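Local coordinates for nucleotidyl transferase AbiEii/AbiGii toxin family protein (Mycobacterium tuberculosis, PDB 6Y56) that is a nucleotidyltransferase toxin, MenT4, of a toxin-antitoxin system, and probably restrains growth by modifying the acceptor stems of tRNA, at residues A172-V177 with E224-A229; D182-N187 with A250-R255; I194-V199 with R257-F262; L198-W203 with A268-W273. All coordinates share one frame; numbering follows the deposited sequence.

Contact 1: A172-V177 with E224-A229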
# COMPACT_ATOMS: atom_id res chain seq x y z
N ALA A 172 10.02 3.66 -4.68
CA ALA A 172 9.77 4.80 -5.56
C ALA A 172 9.21 5.98 -4.78
O ALA A 172 9.58 7.13 -5.05
CB ALA A 172 8.83 4.39 -6.69
N ARG A 173 8.34 5.74 -3.83
CA ARG A 173 7.86 6.86 -3.02
C ARG A 173 8.93 7.32 -2.03
O ARG A 173 9.10 8.52 -1.82
CB ARG A 173 6.59 6.49 -2.28
CG ARG A 173 6.10 7.64 -1.42
CD ARG A 173 4.60 7.58 -1.20
NE ARG A 173 4.26 6.51 -0.28
CZ ARG A 173 3.02 6.06 -0.09
NH1 ARG A 173 2.02 6.58 -0.79
NH2 ARG A 173 2.80 5.09 0.78
N TYR A 174 9.64 6.37 -1.41
CA TYR A 174 10.70 6.69 -0.47
C TYR A 174 11.73 7.61 -1.10
O TYR A 174 12.29 8.48 -0.43
CB TYR A 174 11.35 5.38 -0.03
CG TYR A 174 12.21 5.41 1.21
CD1 TYR A 174 11.66 5.49 2.48
CD2 TYR A 174 13.59 5.26 1.11
CE1 TYR A 174 12.46 5.48 3.61
CE2 TYR A 174 14.39 5.24 2.22
CZ TYR A 174 13.83 5.35 3.46
OH TYR A 174 14.66 5.32 4.56
N ARG A 175 11.98 7.44 -2.40
CA ARG A 175 12.93 8.25 -3.12
C ARG A 175 12.50 9.71 -3.18
O ARG A 175 13.34 10.61 -3.31
CB ARG A 175 13.06 7.65 -4.51
CG ARG A 175 13.90 8.40 -5.45
CD ARG A 175 13.12 9.38 -6.28
NE ARG A 175 14.11 10.27 -6.83
CZ ARG A 175 13.90 11.18 -7.76
NH1 ARG A 175 14.92 11.90 -8.17
NH2 ARG A 175 12.69 11.35 -8.29
N ARG A 176 11.19 9.96 -3.12
CA ARG A 176 10.64 11.31 -3.25
C ARG A 176 10.37 11.97 -1.91
O ARG A 176 10.64 13.16 -1.75
CB ARG A 176 9.35 11.28 -4.07
CG ARG A 176 8.58 12.60 -4.04
CD ARG A 176 7.36 12.58 -4.93
NE ARG A 176 6.34 11.68 -4.41
CZ ARG A 176 5.44 12.02 -3.48
NH1 ARG A 176 5.43 13.24 -2.96
NH2 ARG A 176 4.55 11.11 -3.08
N VAL A 177 9.83 11.22 -0.95
CA VAL A 177 9.46 11.76 0.35
C VAL A 177 9.63 10.66 1.39
O VAL A 177 9.31 9.50 1.15
CB VAL A 177 8.02 12.32 0.32
CG1 VAL A 177 7.02 11.22 0.00
CG2 VAL A 177 7.69 12.98 1.64
N GLU A 224 21.49 7.78 -4.09
CA GLU A 224 21.53 8.43 -2.78
C GLU A 224 20.17 8.96 -2.35
O GLU A 224 19.97 9.20 -1.16
CB GLU A 224 22.53 9.58 -2.79
CG GLU A 224 23.98 9.15 -2.93
CD GLU A 224 24.39 8.88 -4.37
OE1 GLU A 224 23.58 9.16 -5.29
OE2 GLU A 224 25.51 8.37 -4.57
N ASP A 225 19.25 9.18 -3.29
CA ASP A 225 17.89 9.57 -2.91
C ASP A 225 17.29 8.60 -1.91
O ASP A 225 16.47 8.99 -1.07
CB ASP A 225 16.97 9.62 -4.14
CG ASP A 225 17.43 10.62 -5.20
OD1 ASP A 225 18.30 11.47 -4.94
OD2 ASP A 225 16.89 10.55 -6.34
N VAL A 226 17.67 7.32 -1.99
CA VAL A 226 17.20 6.30 -1.06
C VAL A 226 18.27 5.93 -0.04
O VAL A 226 17.96 5.68 1.12
CB VAL A 226 16.71 5.05 -1.84
CG1 VAL A 226 16.48 3.88 -0.90
CG2 VAL A 226 15.46 5.37 -2.62
N LEU A 227 19.53 5.88 -0.47
CA LEU A 227 20.59 5.27 0.34
C LEU A 227 21.38 6.24 1.19
O LEU A 227 22.20 5.80 1.99
CB LEU A 227 21.55 4.47 -0.55
CG LEU A 227 20.93 3.24 -1.22
CD1 LEU A 227 22.02 2.44 -1.90
CD2 LEU A 227 20.18 2.39 -0.20
N ALA A 228 21.17 7.55 1.05
CA ALA A 228 21.83 8.47 1.96
C ALA A 228 21.27 8.27 3.36
O ALA A 228 20.10 7.94 3.55
CB ALA A 228 21.62 9.92 1.52
N ALA A 229 22.13 8.46 4.36
CA ALA A 229 21.69 8.31 5.73
C ALA A 229 20.61 9.34 6.03
O ALA A 229 20.77 10.53 5.73
CB ALA A 229 22.88 8.50 6.69
O HOH W 1 15.38 12.06 -1.20

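Contact 2: D182-N187 with A250-R255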
# COMPACT_ATOMS: atom_id res chain seq x y z
N ASP A 182 6.22 4.11 5.30
CA ASP A 182 6.97 3.45 4.24
C ASP A 182 8.25 2.84 4.79
O ASP A 182 8.65 1.74 4.39
CB ASP A 182 7.33 4.43 3.13
CG ASP A 182 6.15 4.81 2.25
OD1 ASP A 182 5.09 4.16 2.33
OD2 ASP A 182 6.30 5.79 1.49
N LEU A 183 8.93 3.55 5.70
CA LEU A 183 10.12 2.99 6.34
C LEU A 183 9.79 1.70 7.08
O LEU A 183 10.52 0.71 6.98
CB LEU A 183 10.69 4.02 7.32
CG LEU A 183 11.87 3.58 8.19
CD1 LEU A 183 13.08 3.24 7.32
CD2 LEU A 183 12.21 4.66 9.19
N TYR A 184 8.68 1.69 7.83
CA TYR A 184 8.26 0.47 8.51
C TYR A 184 8.07 -0.68 7.52
O TYR A 184 8.51 -1.81 7.76
CB TYR A 184 6.96 0.72 9.29
CG TYR A 184 6.47 -0.51 9.98
CD1 TYR A 184 5.67 -1.44 9.32
CD2 TYR A 184 6.84 -0.79 11.30
CE1 TYR A 184 5.23 -2.59 9.94
CE2 TYR A 184 6.41 -1.94 11.93
CZ TYR A 184 5.62 -2.84 11.24
OH TYR A 184 5.20 -3.99 11.88
N ASP A 185 7.36 -0.42 6.42
CA ASP A 185 7.08 -1.48 5.46
C ASP A 185 8.36 -1.98 4.80
O ASP A 185 8.54 -3.18 4.60
CB ASP A 185 6.07 -1.00 4.41
CG ASP A 185 4.69 -0.71 5.00
OD1 ASP A 185 4.38 -1.16 6.13
OD2 ASP A 185 3.92 -0.01 4.31
N LEU A 186 9.27 -1.06 4.47
CA LEU A 186 10.55 -1.46 3.88
C LEU A 186 11.36 -2.28 4.86
O LEU A 186 12.10 -3.18 4.44
CB LEU A 186 11.33 -0.23 3.43
CG LEU A 186 10.80 0.41 2.15
CD1 LEU A 186 11.46 1.76 1.96
CD2 LEU A 186 11.07 -0.49 0.96
N ASN A 187 11.25 -1.98 6.16
CA ASN A 187 11.92 -2.79 7.17
C ASN A 187 11.42 -4.23 7.15
O ASN A 187 12.21 -5.16 7.37
CB ASN A 187 11.76 -2.16 8.55
CG ASN A 187 12.52 -2.90 9.63
OD1 ASN A 187 13.74 -2.85 9.67
ND2 ASN A 187 11.79 -3.59 10.50
N ALA A 250 15.36 4.64 14.18
CA ALA A 250 16.78 4.50 13.86
C ALA A 250 17.14 3.07 13.47
O ALA A 250 17.91 2.85 12.53
CB ALA A 250 17.63 4.97 15.04
N ALA A 251 16.58 2.08 14.18
CA ALA A 251 16.84 0.69 13.81
C ALA A 251 16.30 0.38 12.42
O ALA A 251 16.98 -0.27 11.61
CB ALA A 251 16.23 -0.25 14.85
N TRP A 252 15.09 0.84 12.11
CA TRP A 252 14.52 0.61 10.79
C TRP A 252 15.33 1.29 9.70
O TRP A 252 15.61 0.69 8.65
CB TRP A 252 13.07 1.11 10.74
CG TRP A 252 12.14 0.50 11.74
CD1 TRP A 252 12.30 -0.67 12.42
CD2 TRP A 252 10.90 1.05 12.18
NE1 TRP A 252 11.23 -0.89 13.26
CE2 TRP A 252 10.36 0.17 13.14
CE3 TRP A 252 10.21 2.22 11.88
CZ2 TRP A 252 9.14 0.41 13.77
CZ3 TRP A 252 8.99 2.46 12.50
CH2 TRP A 252 8.48 1.56 13.44
N GLU A 253 15.70 2.56 9.91
CA GLU A 253 16.47 3.29 8.91
C GLU A 253 17.78 2.58 8.61
O GLU A 253 18.18 2.46 7.45
CB GLU A 253 16.73 4.71 9.39
CG GLU A 253 17.30 5.65 8.32
CD GLU A 253 18.82 5.54 8.16
OE1 GLU A 253 19.34 5.98 7.12
OE2 GLU A 253 19.49 5.02 9.08
N ALA A 254 18.46 2.10 9.65
CA ALA A 254 19.73 1.42 9.46
C ALA A 254 19.56 0.11 8.70
O ALA A 254 20.34 -0.17 7.78
CB ALA A 254 20.41 1.18 10.81
N ARG A 255 18.56 -0.69 9.07
CA ARG A 255 18.37 -1.97 8.39
C ARG A 255 17.99 -1.76 6.94
O ARG A 255 18.48 -2.48 6.06
CB ARG A 255 17.31 -2.83 9.09
CG ARG A 255 17.22 -4.23 8.47
CD ARG A 255 15.89 -4.93 8.68
NE ARG A 255 15.84 -5.62 9.96
CZ ARG A 255 14.75 -6.20 10.45
NH1 ARG A 255 13.61 -6.18 9.76
NH2 ARG A 255 14.79 -6.81 11.63

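Contact 3: I194-V199 with R257-F262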
# COMPACT_ATOMS: atom_id res chain seq x y z
N ILE A 194 14.14 -11.10 -1.23
CA ILE A 194 14.04 -10.00 -2.19
C ILE A 194 14.65 -10.48 -3.49
O ILE A 194 15.79 -10.95 -3.51
CB ILE A 194 14.77 -8.74 -1.70
CG1 ILE A 194 14.12 -8.20 -0.42
CG2 ILE A 194 14.76 -7.64 -2.79
CD1 ILE A 194 14.76 -6.92 0.09
N ASP A 195 13.90 -10.35 -4.58
CA ASP A 195 14.41 -10.63 -5.93
C ASP A 195 15.11 -9.35 -6.37
O ASP A 195 14.51 -8.46 -6.97
CB ASP A 195 13.25 -10.98 -6.85
CG ASP A 195 13.71 -11.40 -8.24
OD1 ASP A 195 14.90 -11.22 -8.58
OD2 ASP A 195 12.85 -11.89 -8.99
N GLU A 196 16.40 -9.25 -6.04
CA GLU A 196 17.10 -7.97 -6.12
C GLU A 196 17.14 -7.36 -7.52
O GLU A 196 16.81 -6.16 -7.65
CB GLU A 196 18.51 -8.10 -5.54
CG GLU A 196 18.56 -8.27 -4.04
CD GLU A 196 19.96 -8.43 -3.50
OE1 GLU A 196 20.93 -8.38 -4.28
OE2 GLU A 196 20.07 -8.61 -2.27
N PRO A 197 17.54 -8.08 -8.57
CA PRO A 197 17.57 -7.43 -9.90
C PRO A 197 16.20 -6.98 -10.35
O PRO A 197 16.07 -5.94 -11.01
CB PRO A 197 18.14 -8.53 -10.81
CG PRO A 197 18.84 -9.48 -9.89
CD PRO A 197 18.03 -9.47 -8.64
N LEU A 198 15.15 -7.73 -10.01
CA LEU A 198 13.81 -7.36 -10.43
C LEU A 198 13.29 -6.15 -9.67
O LEU A 198 12.72 -5.23 -10.27
CB LEU A 198 12.88 -8.56 -10.24
CG LEU A 198 11.41 -8.32 -10.54
CD1 LEU A 198 11.16 -7.91 -11.99
CD2 LEU A 198 10.65 -9.60 -10.21
N VAL A 199 13.51 -6.11 -8.35
CA VAL A 199 13.12 -4.95 -7.55
C VAL A 199 13.85 -3.70 -8.04
O VAL A 199 13.24 -2.63 -8.21
CB VAL A 199 13.34 -5.21 -6.05
CG1 VAL A 199 13.18 -3.90 -5.27
CG2 VAL A 199 12.33 -6.21 -5.54
N ARG A 257 18.59 0.95 4.97
CA ARG A 257 19.72 1.49 4.22
C ARG A 257 20.75 0.41 3.89
O ARG A 257 21.31 0.38 2.79
CB ARG A 257 20.36 2.63 5.00
CG ARG A 257 21.60 3.22 4.36
CD ARG A 257 21.87 4.63 4.84
NE ARG A 257 21.62 4.79 6.27
CZ ARG A 257 22.49 4.47 7.22
NH1 ARG A 257 23.68 3.98 6.89
NH2 ARG A 257 22.18 4.64 8.50
N LYS A 258 21.01 -0.50 4.84
CA LYS A 258 21.97 -1.57 4.59
C LYS A 258 21.42 -2.59 3.61
O LYS A 258 22.11 -3.01 2.68
CB LYS A 258 22.33 -2.26 5.90
CG LYS A 258 23.37 -3.34 5.73
CD LYS A 258 23.70 -3.93 7.07
CE LYS A 258 24.72 -5.02 6.89
NZ LYS A 258 25.10 -5.66 8.18
N ARG A 259 20.18 -3.03 3.82
CA ARG A 259 19.65 -4.11 3.00
C ARG A 259 19.52 -3.71 1.54
O ARG A 259 19.73 -4.53 0.65
CB ARG A 259 18.27 -4.56 3.52
CG ARG A 259 17.63 -5.69 2.70
CD ARG A 259 18.46 -6.97 2.78
NE ARG A 259 18.04 -8.05 1.89
CZ ARG A 259 18.47 -8.20 0.65
NH1 ARG A 259 19.32 -7.32 0.12
NH2 ARG A 259 18.06 -9.23 -0.09
N PHE A 260 19.19 -2.44 1.29
CA PHE A 260 18.92 -1.98 -0.07
C PHE A 260 20.15 -1.44 -0.77
O PHE A 260 20.03 -0.78 -1.82
CB PHE A 260 17.72 -1.03 -0.09
CG PHE A 260 16.41 -1.74 0.13
CD1 PHE A 260 15.79 -2.39 -0.92
CD2 PHE A 260 15.85 -1.84 1.39
CE1 PHE A 260 14.60 -3.08 -0.73
CE2 PHE A 260 14.67 -2.52 1.59
CZ PHE A 260 14.05 -3.15 0.53
N ALA A 261 21.34 -1.74 -0.24
CA ALA A 261 22.58 -1.37 -0.91
C ALA A 261 22.63 -1.86 -2.36
O ALA A 261 23.25 -1.21 -3.20
CB ALA A 261 23.77 -1.94 -0.12
N PHE A 262 21.98 -2.99 -2.66
CA PHE A 262 21.98 -3.53 -4.02
C PHE A 262 21.41 -2.57 -5.05
O PHE A 262 21.68 -2.74 -6.24
CB PHE A 262 21.25 -4.89 -4.08
CG PHE A 262 19.75 -4.78 -3.89
CD1 PHE A 262 18.89 -4.56 -4.96
CD2 PHE A 262 19.20 -4.91 -2.62
CE1 PHE A 262 17.53 -4.47 -4.77
CE2 PHE A 262 17.84 -4.82 -2.42
CZ PHE A 262 16.99 -4.59 -3.50
O HOH W 2 16.77 -11.97 -0.37

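Contact 4: L198-W203 with A268-W273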
# COMPACT_ATOMS: atom_id res chain seq x y z
N LEU A 198 15.15 -7.73 -10.01
CA LEU A 198 13.81 -7.36 -10.43
C LEU A 198 13.29 -6.15 -9.67
O LEU A 198 12.72 -5.23 -10.27
CB LEU A 198 12.88 -8.56 -10.24
CG LEU A 198 11.41 -8.32 -10.54
CD1 LEU A 198 11.16 -7.91 -11.99
CD2 LEU A 198 10.65 -9.60 -10.21
N VAL A 199 13.51 -6.11 -8.35
CA VAL A 199 13.12 -4.95 -7.55
C VAL A 199 13.85 -3.70 -8.04
O VAL A 199 13.24 -2.63 -8.21
CB VAL A 199 13.34 -5.21 -6.05
CG1 VAL A 199 13.18 -3.90 -5.27
CG2 VAL A 199 12.33 -6.21 -5.54
N ARG A 200 15.15 -3.82 -8.31
CA ARG A 200 15.91 -2.66 -8.76
C ARG A 200 15.43 -2.17 -10.12
O ARG A 200 15.28 -0.96 -10.33
CB ARG A 200 17.39 -3.02 -8.80
CG ARG A 200 18.32 -1.91 -9.28
CD ARG A 200 19.79 -2.32 -9.19
NE ARG A 200 20.04 -3.54 -9.95
CZ ARG A 200 20.62 -4.64 -9.48
NH1 ARG A 200 21.07 -4.71 -8.23
NH2 ARG A 200 20.78 -5.68 -10.28
N ARG A 201 15.20 -3.10 -11.05
CA ARG A 201 14.70 -2.74 -12.37
C ARG A 201 13.34 -2.07 -12.28
O ARG A 201 13.12 -1.00 -12.86
CB ARG A 201 14.65 -3.99 -13.26
CG ARG A 201 13.97 -3.82 -14.62
CD ARG A 201 14.63 -2.74 -15.46
NE ARG A 201 16.04 -3.01 -15.72
CZ ARG A 201 16.52 -3.51 -16.86
NH1 ARG A 201 17.83 -3.68 -17.01
NH2 ARG A 201 15.69 -3.83 -17.85
N LEU A 202 12.43 -2.67 -11.52
CA LEU A 202 11.09 -2.10 -11.38
C LEU A 202 11.14 -0.74 -10.70
O LEU A 202 10.38 0.16 -11.07
CB LEU A 202 10.20 -3.05 -10.58
CG LEU A 202 9.69 -4.27 -11.33
CD1 LEU A 202 9.00 -5.20 -10.35
CD2 LEU A 202 8.72 -3.82 -12.41
N TRP A 203 12.02 -0.57 -9.71
CA TRP A 203 12.17 0.72 -9.04
C TRP A 203 12.51 1.82 -10.04
O TRP A 203 11.87 2.88 -10.07
CB TRP A 203 13.25 0.62 -7.96
CG TRP A 203 13.61 1.90 -7.28
CD1 TRP A 203 12.78 2.75 -6.61
CD2 TRP A 203 14.92 2.47 -7.19
NE1 TRP A 203 13.49 3.80 -6.10
CE2 TRP A 203 14.81 3.66 -6.44
CE3 TRP A 203 16.17 2.09 -7.66
CZ2 TRP A 203 15.91 4.48 -6.16
CZ3 TRP A 203 17.26 2.89 -7.38
CH2 TRP A 203 17.12 4.08 -6.64
N ALA A 268 23.76 -0.64 -17.14
CA ALA A 268 23.92 0.47 -18.07
C ALA A 268 22.56 1.03 -18.50
O ALA A 268 22.39 2.26 -18.59
CB ALA A 268 24.74 0.04 -19.29
N ASP A 269 21.58 0.16 -18.75
CA ASP A 269 20.26 0.63 -19.16
C ASP A 269 19.59 1.41 -18.03
O ASP A 269 19.07 2.51 -18.26
CB ASP A 269 19.39 -0.55 -19.57
CG ASP A 269 19.78 -1.15 -20.92
OD1 ASP A 269 20.44 -0.46 -21.73
OD2 ASP A 269 19.40 -2.31 -21.17
N GLU A 270 19.64 0.88 -16.81
CA GLU A 270 19.05 1.56 -15.66
C GLU A 270 19.67 2.93 -15.44
O GLU A 270 18.97 3.90 -15.12
CB GLU A 270 19.18 0.65 -14.43
CG GLU A 270 18.23 -0.54 -14.52
CD GLU A 270 18.60 -1.73 -13.66
OE1 GLU A 270 19.65 -1.72 -12.98
OE2 GLU A 270 17.82 -2.71 -13.67
N GLN A 271 20.99 3.03 -15.61
CA GLN A 271 21.66 4.32 -15.44
C GLN A 271 21.21 5.33 -16.48
O GLN A 271 21.10 6.53 -16.18
CB GLN A 271 23.17 4.12 -15.49
CG GLN A 271 23.70 3.36 -14.29
CD GLN A 271 25.21 3.28 -14.27
OE1 GLN A 271 25.91 4.23 -14.66
NE2 GLN A 271 25.73 2.15 -13.79
N ARG A 272 20.97 4.88 -17.71
CA ARG A 272 20.43 5.76 -18.74
C ARG A 272 19.01 6.20 -18.38
O ARG A 272 18.68 7.39 -18.47
CB ARG A 272 20.46 5.03 -20.08
CG ARG A 272 19.91 5.84 -21.24
CD ARG A 272 20.24 5.19 -22.60
NE ARG A 272 19.48 3.96 -22.82
CZ ARG A 272 19.97 2.74 -22.63
NH1 ARG A 272 21.22 2.58 -22.22
NH2 ARG A 272 19.20 1.68 -22.84
N TRP A 273 18.17 5.25 -17.97
CA TRP A 273 16.78 5.58 -17.71
C TRP A 273 16.64 6.47 -16.49
O TRP A 273 15.67 7.25 -16.41
CB TRP A 273 15.96 4.31 -17.55
CG TRP A 273 15.98 3.48 -18.80
CD1 TRP A 273 16.14 3.94 -20.07
CD2 TRP A 273 15.87 2.07 -18.88
NE1 TRP A 273 16.13 2.88 -20.95
CE2 TRP A 273 15.97 1.72 -20.24
CE3 TRP A 273 15.70 1.05 -17.93
CZ2 TRP A 273 15.90 0.39 -20.68
CZ3 TRP A 273 15.63 -0.26 -18.36
CH2 TRP A 273 15.73 -0.58 -19.73
O HOH W 3 18.38 -4.85 -12.21
O HOH W 4 21.32 -4.05 -12.64
O HOH W 5 18.00 -4.26 -19.98
O HOH W 6 20.28 -4.73 -18.83

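Contact 1: A172-V177 with E224-A229
R175 and D225 bind the C-terminal end of helix 163-174 to the short helix 224-227 through a salt bridge in which two nitrogens close on one oxygen. R175 NE stands 2.8 Å from D225 OD2, and R175 NH1 reaches the same OD2 at 3.0 Å, a side-on grip. The oxygen lies in the guanidinium plane, but the carboxylate is turned 38° against it, and both donors approach from one face of the carboxylate. The backbone N of R222 also bonds to OD2, and R175 NH1 has a second acceptor in T218 O. An arginine suits this place because its flat head can serve two acceptors at once, and a small aspartate fits where the two side chains run alongside each other.

Packing is also close around V226, whose two methyls go to different neighbours. With CG1 anti to the backbone N (chi1 169°), V226 CG1 meets Y174 CD2 at 3.8 Å, while V226 CG2 rests 3.8 Å from R175 CB. The tyrosine crosses the valine at about a right angle, turning its edge toward V226 O. W203 of helix 196-212 packs on V226, and F235 and L183 pack on the tyrosine. The backbone side is looser: there one water joins R175 O and D225 O, each at a long 3.3 Å. The arrangement is plain packing of the end of helix 163-174 against helix 224-227, in the helical C-terminal part of this AbiEii-family protein.

Contact 2: D182-N187 with A250-R255
N187 O accepts a hydrogen bond from R255 NH1 at 3.0 Å, the one direct polar bond between the segments. It is bent, 141° at the hydrogen, and the donor stands well above the carbonyl plane, although the oxygen lies in the plane of the guanidinium. The side-chain amide of the same asparagine lies nearly parallel to that guanidinium, with N187 OD1 over one of its faces and 3.2 Å from R255 CD. OD1 is stacked there and makes no hydrogen bond to R255. A long arginine suits the exposed border, where it can reach over to the neighbouring helix.

Helices 180-189 and 249-259 meet here at 57°, their local axes 9.0 Å apart, and an edge-to-face aromatic pair fills the buried side of the crossing. Y184 points its CD2 edge at the face of the W252 six-membered ring, planes at 86°; CD2 lies 3.6 Å from W252 CH2. The Y184 hydroxyl is hydrogen-bonded to H188. W252 CB lies 3.7 Å from L183 CG. The leucine, branched and apolar, also presses CD1 onto the backbone of the following residue, 3.7 Å from E253 N. N187 ND2 lies 3.5 Å from W252 CD1, the amide tilted against the indole.

Contact 3: I194-V199 with R257-F262
A CH-pi stack backed by a salt bridge joins E196, in the first turn of helix 196-212, to F262 and R259 where helix 249-259 ends. E196 lies across the ring of F262: its CG stands 3.6 Å from the ring centroid, only 8° off the normal. The carboxylate continues this stack almost perfectly flat, 2° from the ring plane, with E196 OE1 3.5 Å from F262 CB. A glutamate suits the place because its methylenes can cover an aromatic face while its charged end goes on to another partner.

That partner is R259, which grips one oxygen end-on. R259 NH1 is 2.8 Å from E196 OE2 and R259 NH2 3.0 Å from the same atom. NH2 uses the anti lone pair of OE2, whereas NH1 comes 34° out of the carboxylate plane. The salt bridge thus joins the first turn of one helix to the last turn of helix 249-259, where the chain passes into a 3-10 segment; a negative side chain at a helix start would also be favoured by the helix dipole.

I194, just ahead of helix 196-212, packs against R259, F260 and F262. Its CD1 lies over one face of the R259 guanidinium, toward the rim, and 3.9 Å from F260 CZ, while I194 CG2 is 3.8 Å from F262 CZ. A water accepts from I194 N at 2.9 Å and, weakly, from R259 NH2.

Contact 4: L198-W203 with A268-W273
E270 of helix 268-273 meets R200 and R201 in a salt-bridge network between two helices, on the outer part of the helical region that ends the chain. The two segments run at 26° to each other with their axes 10.6 Å apart, a distance that long side chains span. The direct hydrogen bond between the segments is R201 NE to E270 OE2 at 2.7 Å, nearly straight at 171°, and it meets the oxygen on its anti side. Bends at chi2 and chi3 of R201 (59° each) fold CD and then NE round to this oxygen. The guanidinium and carboxylate planes stand almost perpendicular. R200 is a looser partner: its NE is 3.6 Å from E270 OE1, and two waters lie between NE and the carboxylate, while R200 NH1 bonds to F262 O.

R201 has a second side. W273 points its CZ3 edge at one face of the guanidinium, 3.6 Å from R201 NH2, with the planes nearly perpendicular; the indole therefore presents its rim, while its NE1 bonds to E283. R201 NH1 forms a salt bridge with D267. A water accepts from this same NH1 at 3.0 Å and donates to D269 OD2 at 2.7 Å, linking charges that do not touch directly. Long charged side chains suit axes this far apart, with waters joining them at the border, and the arrangement is an interhelical salt-bridge network of R200, R201 and E270.

How the contacts relate
After the N-terminal half with its mixed sheet, helices 163-174, 180-189 and 196-212 follow, and each later meets a partner nearer the C terminus. Contact 1 closes its loop first, at helix 224-227. Contact 2 closes next on helix 249-259, contact 3 on the end of that helix, and contact 4 on helix 268-273. Contacts 1 and 2 therefore cross, as does each of them with contacts 3 and 4; these last two both begin on helix 196-212 and share L198 and V199. Cross-links join them: R173 to D182 between contacts 1 and 2, W203 on V226 between contacts 4 and 1, and L186 against F260 between contacts 2 and 3. Together they tie the successive helices into one bundle.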